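Local structure of putative decarboxylase involved in desferrioxamine biosynthesis (Erwinia amylovora, 5O5C) at residues S212-F217 with E240-D245; T272-S277 with A470-N475; D279-I284 with M293-D298; V426-V429 with T434-F437. The protein probably decarboxylates lysine, with pyridoxal 5'-phosphate as cofactor, in the biosynthesis of the siderophore desferrioxamine E. All coordinates share one frame; numbering follows the deposited sequence.

Interaction 1. Residues S212-F217 with E240-D245. With PLP (pyridoxal-5'-phosphate), chain H.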
# COMPACT_ATOMS: atom_id res chain seq x y z
N SER B 212 9.80 4.54 23.14
CA SER B 212 9.43 3.65 24.23
C SER B 212 9.74 2.19 23.85
O SER B 212 9.56 1.78 22.70
CB SER B 212 7.93 3.80 24.56
OG SER B 212 7.56 3.08 25.72
N LYS B 213 10.22 1.41 24.80
CA LYS B 213 10.31 -0.05 24.64
C LYS B 213 8.99 -0.69 24.19
O LYS B 213 9.02 -1.75 23.61
CB LYS B 213 10.76 -0.70 25.96
CG LYS B 213 12.19 -0.44 26.34
CD LYS B 213 12.48 -0.85 27.79
CE LYS B 213 13.99 -0.84 28.03
NZ LYS B 213 14.39 -1.33 29.37
N LEU B 214 7.84 -0.05 24.45
CA LEU B 214 6.54 -0.51 23.96
C LEU B 214 6.04 0.10 22.66
O LEU B 214 4.82 -0.02 22.35
CB LEU B 214 5.48 -0.32 25.05
CG LEU B 214 5.78 -0.91 26.42
CD1 LEU B 214 4.70 -0.53 27.41
CD2 LEU B 214 5.87 -2.41 26.38
N SER B 215 6.94 0.79 21.95
CA SER B 215 6.75 1.32 20.60
C SER B 215 6.53 0.22 19.64
O SER B 215 7.02 -0.87 19.83
CB SER B 215 8.03 2.00 20.06
OG SER B 215 8.43 3.03 20.89
N HIS B 216 5.86 0.55 18.54
CA HIS B 216 5.66 -0.45 17.49
C HIS B 216 7.02 -0.73 16.77
O HIS B 216 7.81 0.17 16.60
CB HIS B 216 4.61 0.05 16.52
CG HIS B 216 4.20 -0.98 15.51
ND1 HIS B 216 4.79 -1.08 14.27
CD2 HIS B 216 3.27 -1.96 15.57
CE1 HIS B 216 4.28 -2.12 13.62
NE2 HIS B 216 3.32 -2.64 14.38
N PHE B 217 7.26 -1.97 16.34
CA PHE B 217 8.53 -2.37 15.72
C PHE B 217 8.83 -1.74 14.35
O PHE B 217 9.99 -1.69 13.95
CB PHE B 217 8.69 -3.90 15.61
CG PHE B 217 10.15 -4.35 15.51
CD1 PHE B 217 11.06 -4.07 16.54
CD2 PHE B 217 10.64 -5.05 14.39
CE1 PHE B 217 12.40 -4.48 16.45
CE2 PHE B 217 11.97 -5.46 14.31
CZ PHE B 217 12.85 -5.18 15.35
N GLU B 240 4.98 2.71 35.35
CA GLU B 240 4.09 1.73 35.97
C GLU B 240 2.68 1.71 35.34
O GLU B 240 1.96 0.75 35.53
CB GLU B 240 3.97 1.98 37.48
CG GLU B 240 5.23 1.78 38.32
CD GLU B 240 6.30 2.87 38.20
OE1 GLU B 240 5.98 4.00 37.77
OE2 GLU B 240 7.47 2.60 38.57
N ARG B 241 2.28 2.78 34.64
CA ARG B 241 1.15 2.74 33.67
C ARG B 241 1.53 2.51 32.18
O ARG B 241 0.75 2.84 31.25
CB ARG B 241 0.29 3.99 33.81
CG ARG B 241 -0.42 4.04 35.15
CD ARG B 241 -1.02 5.41 35.40
NE ARG B 241 -2.25 5.51 34.67
CZ ARG B 241 -2.98 6.61 34.50
NH1 ARG B 241 -2.60 7.80 34.97
NH2 ARG B 241 -4.12 6.51 33.80
N TYR B 242 2.73 1.96 31.97
CA TYR B 242 3.22 1.58 30.66
C TYR B 242 3.33 2.71 29.61
O TYR B 242 3.35 2.45 28.40
CB TYR B 242 2.37 0.42 30.15
CG TYR B 242 2.48 -0.79 31.06
CD1 TYR B 242 3.59 -1.65 30.98
CD2 TYR B 242 1.53 -1.02 32.04
CE1 TYR B 242 3.73 -2.73 31.83
CE2 TYR B 242 1.65 -2.12 32.90
CZ TYR B 242 2.76 -2.97 32.80
OH TYR B 242 2.84 -4.07 33.60
N ARG B 243 3.36 3.95 30.11
CA ARG B 243 3.69 5.15 29.37
C ARG B 243 5.16 5.42 29.45
O ARG B 243 5.76 5.19 30.52
CB ARG B 243 3.01 6.38 29.97
CG ARG B 243 1.52 6.27 30.08
CD ARG B 243 0.92 7.51 30.74
NE ARG B 243 -0.51 7.36 30.90
CZ ARG B 243 -1.28 8.07 31.72
NH1 ARG B 243 -0.79 9.02 32.51
NH2 ARG B 243 -2.57 7.80 31.78
N MET B 244 5.73 5.91 28.35
CA MET B 244 7.10 6.31 28.34
C MET B 244 7.45 7.30 29.47
O MET B 244 6.80 8.31 29.67
CB MET B 244 7.47 6.94 26.99
CG MET B 244 8.90 7.44 26.93
SD MET B 244 9.20 8.39 25.45
CE MET B 244 10.86 8.84 25.71
N ASP B 245 8.53 7.02 30.18
CA ASP B 245 8.95 7.85 31.31
C ASP B 245 9.86 8.98 30.88
O ASP B 245 10.97 8.74 30.47
CB ASP B 245 9.65 6.97 32.31
CG ASP B 245 10.04 7.71 33.58
OD1 ASP B 245 10.15 8.96 33.59
OD2 ASP B 245 10.27 7.00 34.55
N1 PLP H . 2.00 2.02 14.98
C2 PLP H . 1.21 1.50 15.95
C2A PLP H . 1.04 2.22 17.26
C3 PLP H . 0.50 0.24 15.68
O3 PLP H . -0.31 -0.33 16.63
C4 PLP H . 0.72 -0.36 14.35
C4A PLP H . 0.13 -1.67 13.99
C5 PLP H . 1.61 0.30 13.39
C6 PLP H . 2.23 1.46 13.78
C5A PLP H . 1.84 -0.33 12.03
O4P PLP H . 0.60 -0.13 11.34
P PLP H . 0.16 -0.78 9.93
O1P PLP H . -0.11 -2.22 10.24
O2P PLP H . -1.13 -0.07 9.60
O3P PLP H . 1.22 -0.59 8.91
O HOH W 1 4.74 3.41 26.10
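Leu214 and Tyr242 form the tight part of this contact between two loops that follow neighbouring strands. The methyl CD1 of Leu214 lies 3.4 Å from Tyr242 O and 3.7 Å from Tyr242 CB, reaching the edge of the phenol ring near its plane. Next to it, Ser212 CB rests 4.0 Å from Met244 CB. With OG anti to the backbone N (chi1 -173°), the Ser212 hydroxyl donates to a water at 2.9 Å from OG, and that water in turn donates to Tyr242 O, so that it bridges the Ser212 hydroxyl and the backbone of Tyr242. A type I turn from Ser212 to Ser215 then swings the chain to the cofactor, where the His216 ring lies over the pyridine, its CD2 3.2 Å from PLP C4. Such a face-on histidine is a hallmark of group II decarboxylases. The far side of 240-245 is looser and open to solvent: Arg241 is exposed and its guanidinium lies over that of Arg243, which forms a salt bridge with Glu431. The contact thus lies at the ends of the parallel strands 207-212 and 233-236, just ahead of helices 218-225 and 246-258, with Met244 packed on Val236 of the edge strand.

Interaction 2. Residues T272-S277 with A470-N475. With PLP (pyridoxal-5'-phosphate), chain H.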
# COMPACT_ATOMS: atom_id res chain seq x y z
N THR B 272 -0.03 2.60 22.62
CA THR B 272 0.84 1.48 22.34
C THR B 272 0.00 0.28 21.90
O THR B 272 -1.14 0.11 22.36
CB THR B 272 1.83 1.14 23.48
OG1 THR B 272 1.17 0.59 24.61
CG2 THR B 272 2.61 2.37 23.85
N THR B 273 0.55 -0.51 20.98
CA THR B 273 -0.15 -1.65 20.39
C THR B 273 -0.65 -2.66 21.42
O THR B 273 -1.76 -3.13 21.31
CB THR B 273 0.76 -2.38 19.41
OG1 THR B 273 1.30 -1.40 18.50
CG2 THR B 273 0.08 -3.50 18.69
N ASP B 274 0.18 -3.01 22.40
CA ASP B 274 -0.21 -3.96 23.42
C ASP B 274 -1.08 -3.40 24.56
O ASP B 274 -2.03 -4.03 24.91
CB ASP B 274 1.01 -4.65 24.00
CG ASP B 274 1.65 -5.68 23.02
OD1 ASP B 274 0.97 -6.25 22.20
OD2 ASP B 274 2.86 -5.98 23.12
N PHE B 275 -0.68 -2.27 25.15
CA PHE B 275 -1.26 -1.69 26.39
C PHE B 275 -2.28 -0.58 26.12
O PHE B 275 -3.14 -0.26 26.99
CB PHE B 275 -0.14 -1.14 27.31
CG PHE B 275 0.62 -2.22 28.04
CD1 PHE B 275 1.73 -2.85 27.44
CD2 PHE B 275 0.15 -2.70 29.27
CE1 PHE B 275 2.37 -3.90 28.06
CE2 PHE B 275 0.80 -3.74 29.90
CZ PHE B 275 1.90 -4.36 29.29
N GLY B 276 -2.24 -0.03 24.91
CA GLY B 276 -3.11 1.10 24.58
C GLY B 276 -2.74 2.36 25.35
O GLY B 276 -3.57 3.23 25.58
N SER B 277 -1.49 2.41 25.79
CA SER B 277 -1.01 3.41 26.70
C SER B 277 -0.61 4.62 25.83
O SER B 277 -0.21 4.46 24.69
CB SER B 277 0.11 2.82 27.58
OG SER B 277 1.26 2.31 26.83
N ALA B 470 -5.33 -12.73 21.75
CA ALA B 470 -3.96 -12.47 21.27
C ALA B 470 -3.01 -12.63 22.43
O ALA B 470 -3.42 -12.90 23.54
CB ALA B 470 -3.86 -11.08 20.65
N GLY B 471 -1.73 -12.45 22.17
CA GLY B 471 -0.68 -12.70 23.17
C GLY B 471 0.40 -11.67 23.03
O GLY B 471 0.47 -10.98 22.05
N THR B 472 1.19 -11.50 24.09
CA THR B 472 2.26 -10.53 24.10
C THR B 472 3.29 -10.96 25.16
O THR B 472 2.94 -11.59 26.16
CB THR B 472 1.81 -9.08 24.47
OG1 THR B 472 1.76 -8.94 25.88
CG2 THR B 472 0.47 -8.72 23.93
N LYS B 473 4.55 -10.62 24.92
CA LYS B 473 5.57 -10.76 25.97
C LYS B 473 5.73 -9.41 26.67
O LYS B 473 5.81 -8.39 26.02
CB LYS B 473 6.90 -11.22 25.39
CG LYS B 473 7.18 -12.70 25.55
CD LYS B 473 8.28 -13.15 24.58
CE LYS B 473 9.30 -14.04 25.27
NZ LYS B 473 10.40 -14.45 24.37
N VAL B 474 5.73 -9.40 28.00
CA VAL B 474 5.97 -8.22 28.81
C VAL B 474 7.04 -8.62 29.77
O VAL B 474 6.81 -9.50 30.60
CB VAL B 474 4.74 -7.81 29.62
CG1 VAL B 474 5.07 -6.71 30.63
CG2 VAL B 474 3.63 -7.40 28.69
N ASN B 475 8.21 -8.01 29.60
CA ASN B 475 9.42 -8.29 30.38
C ASN B 475 9.82 -9.76 30.28
O ASN B 475 10.22 -10.37 31.26
CB ASN B 475 9.29 -7.76 31.83
CG ASN B 475 8.56 -8.73 32.77
OD1 ASN B 475 9.18 -9.64 33.33
ND2 ASN B 475 7.27 -8.53 32.98
N1 PLP H . 2.00 2.02 14.98
C2 PLP H . 1.21 1.50 15.95
C2A PLP H . 1.04 2.22 17.26
C3 PLP H . 0.50 0.24 15.68
O3 PLP H . -0.31 -0.33 16.63
C4 PLP H . 0.72 -0.36 14.35
C4A PLP H . 0.13 -1.67 13.99
C5 PLP H . 1.61 0.30 13.39
C6 PLP H . 2.23 1.46 13.78
C5A PLP H . 1.84 -0.33 12.03
O4P PLP H . 0.60 -0.13 11.34
P PLP H . 0.16 -0.78 9.93
O1P PLP H . -0.11 -2.22 10.24
O2P PLP H . -1.13 -0.07 9.60
O3P PLP H . 1.22 -0.59 8.91
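The cofactor-binding loop that follows strand 262-269 of the large PLP-binding sheet meets the edge strand 470-474 of the antiparallel C-terminal sheet, through Asp274 on Thr472 and Phe275 on Val474. Both pairs approach from opposite directions, and both are contacts with methyl groups. Thr472 turns its CG2 to the carboxylate, 3.1 Å from Asp274 OD1, while Thr472 CB sits 3.5 Å from Asp274 OD2; the close fit is van der Waals in kind, and OD1 has a long, weak ion pair with Lys481 as well. The Phe275 ring presents its rim: CZ lies 3.5 Å from Val474 CG2, which is close to the ring plane. Its CG stands anti to the carbonyl carbon (chi1 -76°), which carries the ring out toward the strand, where Tyr242 stacks on it and His428 meets it edge-to-face. The loop is kept compact from within. Gly276 N bonds to Thr272 O, Thr272 N to Ser277 O, and Thr272 OG1 donates to Ser277 OG at 2.8 Å. Gly276 takes a positive phi of 68° to close this turn. One residue before Asp274 the loop reaches the cofactor: with Thr273 OG1 beside its own backbone N, a hydrogen bond of 2.7 Å joins Thr273 OG1 to the phenolic O3 of PLP.

Interaction 3. Residues D279-I284 with M293-D298. With PLP (pyridoxal-5'-phosphate), chain H.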
# COMPACT_ATOMS: atom_id res chain seq x y z
N ASP B 279 1.79 7.79 25.65
CA ASP B 279 2.98 8.50 26.14
C ASP B 279 2.59 10.00 26.46
O ASP B 279 1.57 10.51 25.98
CB ASP B 279 4.15 8.41 25.14
CG ASP B 279 4.69 6.95 24.91
OD1 ASP B 279 4.45 6.04 25.72
OD2 ASP B 279 5.37 6.72 23.87
N PRO B 280 3.36 10.67 27.34
CA PRO B 280 3.03 12.08 27.79
C PRO B 280 3.45 13.05 26.73
O PRO B 280 4.66 13.35 26.59
CB PRO B 280 3.87 12.28 29.07
CG PRO B 280 4.75 11.13 29.16
CD PRO B 280 4.40 10.04 28.19
N LEU B 281 2.50 13.52 25.94
CA LEU B 281 2.85 14.23 24.71
C LEU B 281 3.47 15.57 24.99
O LEU B 281 4.53 15.91 24.43
CB LEU B 281 1.62 14.34 23.81
CG LEU B 281 1.09 12.96 23.34
CD1 LEU B 281 -0.12 13.15 22.42
CD2 LEU B 281 2.17 12.16 22.62
N GLY B 282 2.81 16.32 25.88
CA GLY B 282 3.30 17.62 26.32
C GLY B 282 4.73 17.62 26.83
O GLY B 282 5.54 18.37 26.35
N ALA B 283 5.05 16.74 27.76
CA ALA B 283 6.41 16.65 28.28
C ALA B 283 7.46 16.28 27.20
O ALA B 283 8.51 16.91 27.08
CB ALA B 283 6.44 15.68 29.40
N ILE B 284 7.15 15.28 26.38
CA ILE B 284 8.02 14.91 25.30
C ILE B 284 8.31 16.07 24.34
O ILE B 284 9.41 16.18 23.85
CB ILE B 284 7.51 13.65 24.56
CG1 ILE B 284 7.54 12.47 25.52
CG2 ILE B 284 8.40 13.33 23.39
CD1 ILE B 284 6.83 11.22 25.06
N MET B 293 14.80 18.58 18.55
CA MET B 293 14.45 17.26 17.99
C MET B 293 13.10 17.22 17.31
O MET B 293 12.23 17.97 17.63
CB MET B 293 14.49 16.19 19.08
CG MET B 293 15.90 15.88 19.52
SD MET B 293 15.96 14.36 20.42
CE MET B 293 15.18 14.79 21.98
N TRP B 294 12.95 16.29 16.36
CA TRP B 294 11.72 16.07 15.65
C TRP B 294 10.82 15.29 16.62
O TRP B 294 11.29 14.32 17.21
CB TRP B 294 11.98 15.25 14.38
CG TRP B 294 10.78 14.96 13.54
CD1 TRP B 294 9.75 14.07 13.81
CD2 TRP B 294 10.45 15.59 12.32
NE1 TRP B 294 8.82 14.11 12.79
CE2 TRP B 294 9.23 15.01 11.86
CE3 TRP B 294 11.08 16.54 11.54
CZ2 TRP B 294 8.65 15.38 10.65
CZ3 TRP B 294 10.52 16.90 10.39
CH2 TRP B 294 9.29 16.33 9.94
N MET B 295 9.58 15.73 16.78
CA MET B 295 8.57 14.96 17.49
C MET B 295 7.63 14.28 16.52
O MET B 295 6.89 14.92 15.74
CB MET B 295 7.78 15.79 18.48
CG MET B 295 7.12 14.96 19.56
SD MET B 295 5.85 15.91 20.41
CE MET B 295 5.11 14.67 21.46
N HIS B 296 7.65 12.96 16.56
CA HIS B 296 6.71 12.20 15.81
C HIS B 296 5.71 11.55 16.76
O HIS B 296 6.10 10.88 17.72
CB HIS B 296 7.43 11.17 14.98
CG HIS B 296 6.51 10.19 14.36
ND1 HIS B 296 5.51 10.58 13.50
CD2 HIS B 296 6.40 8.84 14.49
CE1 HIS B 296 4.88 9.52 13.07
NE2 HIS B 296 5.36 8.45 13.69
N VAL B 297 4.43 11.78 16.52
CA VAL B 297 3.41 11.07 17.29
C VAL B 297 2.90 9.88 16.50
O VAL B 297 2.36 10.06 15.41
CB VAL B 297 2.29 12.02 17.73
CG1 VAL B 297 1.09 11.27 18.28
CG2 VAL B 297 2.84 12.92 18.79
N ASP B 298 3.13 8.66 17.00
CA ASP B 298 2.54 7.45 16.40
C ASP B 298 1.17 7.24 17.00
O ASP B 298 1.04 6.78 18.12
CB ASP B 298 3.46 6.26 16.54
CG ASP B 298 2.96 5.01 15.85
OD1 ASP B 298 1.80 4.95 15.38
OD2 ASP B 298 3.70 4.05 15.80
N1 PLP H . 2.00 2.02 14.98
C2 PLP H . 1.21 1.50 15.95
C2A PLP H . 1.04 2.22 17.26
C3 PLP H . 0.50 0.24 15.68
O3 PLP H . -0.31 -0.33 16.63
C4 PLP H . 0.72 -0.36 14.35
C4A PLP H . 0.13 -1.67 13.99
C5 PLP H . 1.61 0.30 13.39
C6 PLP H . 2.23 1.46 13.78
C5A PLP H . 1.84 -0.33 12.03
O4P PLP H . 0.60 -0.13 11.34
P PLP H . 0.16 -0.78 9.93
O1P PLP H . -0.11 -2.22 10.24
O2P PLP H . -1.13 -0.07 9.60
O3P PLP H . 1.22 -0.59 8.91
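Met295 stretches out from its strand to put its terminal methyl between Leu281 and Ile284 of the helix. Its chain is extended throughout, with CG anti to the backbone N (chi1 -159°) and both later torsions close to 180°. CE therefore ends 3.3 Å from the carbonyl oxygen Leu281 O, and 4.0 Å from both Leu281 CD2 and Ile284 CG2. Leu281 and Ile284 each cross Met295 at about a right angle. Leu281 CD2 has a second partner two residues along the strand, Val297 CG2 at 4.0 Å; Val297 turns that branch toward the helix by placing CG1 anti to the backbone N (chi1 169°). The other face of the strand serves the cofactor. There Asp298 points its carboxylate at the pyridine nitrogen, OD2 being 2.8 Å from PLP N1, the pairing familiar from fold type I enzymes, and OD2 also accepts a hydrogen bond from Asn174 ND2. The contact closes the beta-alpha-beta unit of strand 262-269, helix 281-290 and strand 294-299: Leu281 and Ile284 also rest on Ala268 and Val266 of the first strand, while Trp294 and His296 pack on helix 170-189 across the sheet.

Interaction 4. Residues V426-V429 with T434-F437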
# COMPACT_ATOMS: atom_id res chain seq x y z
N VAL B 426 -4.19 -8.95 36.14
CA VAL B 426 -4.26 -7.83 35.17
C VAL B 426 -3.15 -6.84 35.48
O VAL B 426 -2.78 -6.71 36.62
CB VAL B 426 -5.63 -7.11 35.16
CG1 VAL B 426 -6.75 -8.07 34.87
CG2 VAL B 426 -5.92 -6.40 36.47
N LEU B 427 -2.59 -6.19 34.46
CA LEU B 427 -1.41 -5.32 34.63
C LEU B 427 -1.77 -3.84 34.63
O LEU B 427 -1.00 -3.01 35.08
CB LEU B 427 -0.39 -5.57 33.51
CG LEU B 427 0.35 -6.90 33.46
CD1 LEU B 427 1.30 -6.92 32.29
CD2 LEU B 427 1.14 -7.13 34.74
N HIS B 428 -2.93 -3.49 34.13
CA HIS B 428 -3.18 -2.07 33.95
C HIS B 428 -4.64 -1.83 33.82
O HIS B 428 -5.41 -2.70 33.37
CB HIS B 428 -2.48 -1.54 32.67
CG HIS B 428 -2.99 -2.19 31.41
ND1 HIS B 428 -3.61 -1.48 30.40
CD2 HIS B 428 -3.05 -3.48 31.04
CE1 HIS B 428 -4.00 -2.31 29.46
NE2 HIS B 428 -3.67 -3.53 29.82
N VAL B 429 -4.99 -0.60 34.12
CA VAL B 429 -6.32 -0.15 33.83
C VAL B 429 -6.39 0.42 32.39
O VAL B 429 -5.51 1.16 31.97
CB VAL B 429 -6.75 0.84 34.91
CG1 VAL B 429 -5.94 2.13 34.81
CG2 VAL B 429 -8.26 1.08 34.80
N THR B 434 -7.60 -1.96 25.08
CA THR B 434 -6.79 -3.16 25.20
C THR B 434 -6.57 -3.51 26.69
O THR B 434 -6.46 -2.61 27.51
CB THR B 434 -5.48 -2.91 24.47
OG1 THR B 434 -5.23 -3.95 23.53
CG2 THR B 434 -4.36 -2.76 25.37
N GLN B 435 -6.50 -4.80 27.01
CA GLN B 435 -6.23 -5.27 28.37
C GLN B 435 -5.20 -6.41 28.33
O GLN B 435 -5.44 -7.41 27.68
CB GLN B 435 -7.56 -5.73 28.99
CG GLN B 435 -7.51 -6.11 30.47
CD GLN B 435 -7.07 -5.00 31.41
OE1 GLN B 435 -7.71 -4.00 31.47
NE2 GLN B 435 -5.99 -5.21 32.17
N ILE B 436 -4.06 -6.24 29.00
CA ILE B 436 -3.04 -7.24 29.11
C ILE B 436 -3.17 -7.96 30.46
O ILE B 436 -3.14 -7.33 31.52
CB ILE B 436 -1.61 -6.64 28.94
CG1 ILE B 436 -1.43 -6.00 27.55
CG2 ILE B 436 -0.54 -7.72 29.10
CD1 ILE B 436 -1.80 -6.89 26.38
N PHE B 437 -3.31 -9.28 30.41
CA PHE B 437 -3.53 -10.06 31.59
C PHE B 437 -2.97 -11.46 31.41
O PHE B 437 -2.60 -11.83 30.29
CB PHE B 437 -5.04 -10.12 31.88
CG PHE B 437 -5.85 -10.81 30.82
CD1 PHE B 437 -6.28 -10.13 29.68
CD2 PHE B 437 -6.24 -12.15 30.99
CE1 PHE B 437 -7.05 -10.77 28.72
CE2 PHE B 437 -7.00 -12.80 30.03
CZ PHE B 437 -7.40 -12.11 28.89
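The two backbones pair antiparallel at Val426 and Phe437, a non-hydrogen-bonded pair with CA atoms 4.3 Å apart, and Leu427 N then bonds to Ile436 O at 3.2 Å before the ladder gives way to side chains. The His428 ring takes over as the partner of the strand. Its CG lies between the backbone N and the carbonyl carbon (chi1 62°), bringing the ring back along 434-437, where NE2 accepts a hydrogen bond from Ile436 N at 2.9 Å. The bond is nearly straight (164°) and lies in the ring plane; NE2 acts as acceptor here, consistent with a neutral ring protonated on ND1. At the same edge CE1 meets Thr434 O at 3.2 Å. Gln435, bent at chi2 (61°), makes the reciprocal bond: its NE2 donates to His428 O at 2.8 Å, in the carbonyl plane, and its amide stacks on the imidazole with OE1 over one face. One hydrogen bond thus holds each flat group. Apolar contacts flank them, Leu427 CD1 on Ile436 CG2 at 3.8 Å and Val426 CG1 on Phe437 CB at 4.0 Å. The hairpin forms one side of the C-terminal antiparallel sheet. Val426 and Gln435 face helix 397-420, whereas on the opposite face Leu427 and Ile436 pack against side chains of strands 470-474 and 477-483, among them Val474 and Thr472, and His428 meets Phe275 of the cofactor-binding loop.

From the N terminus, interaction 1 comes first and closes a short loop holding helix 218-225 and strand 233-236. Interaction 2 then opens at 272-277 and closes almost two hundred residues later, joining the large PLP-binding sheet to the C-terminal one. Nested within it, in series, are interaction 3, which completes a beta-alpha-beta unit, and interaction 4, a hairpin; none cross. Interaction 1 touches all three others: Tyr242 O meets Ser277 OG of interaction 2, Met244 N meets Asp279 OD1 of interaction 3, and Tyr242 packs on Leu427 of interaction 4. Interactions 1, 2 and 3 each bring one residue to the same PLP, His216, Thr273 and Asp298.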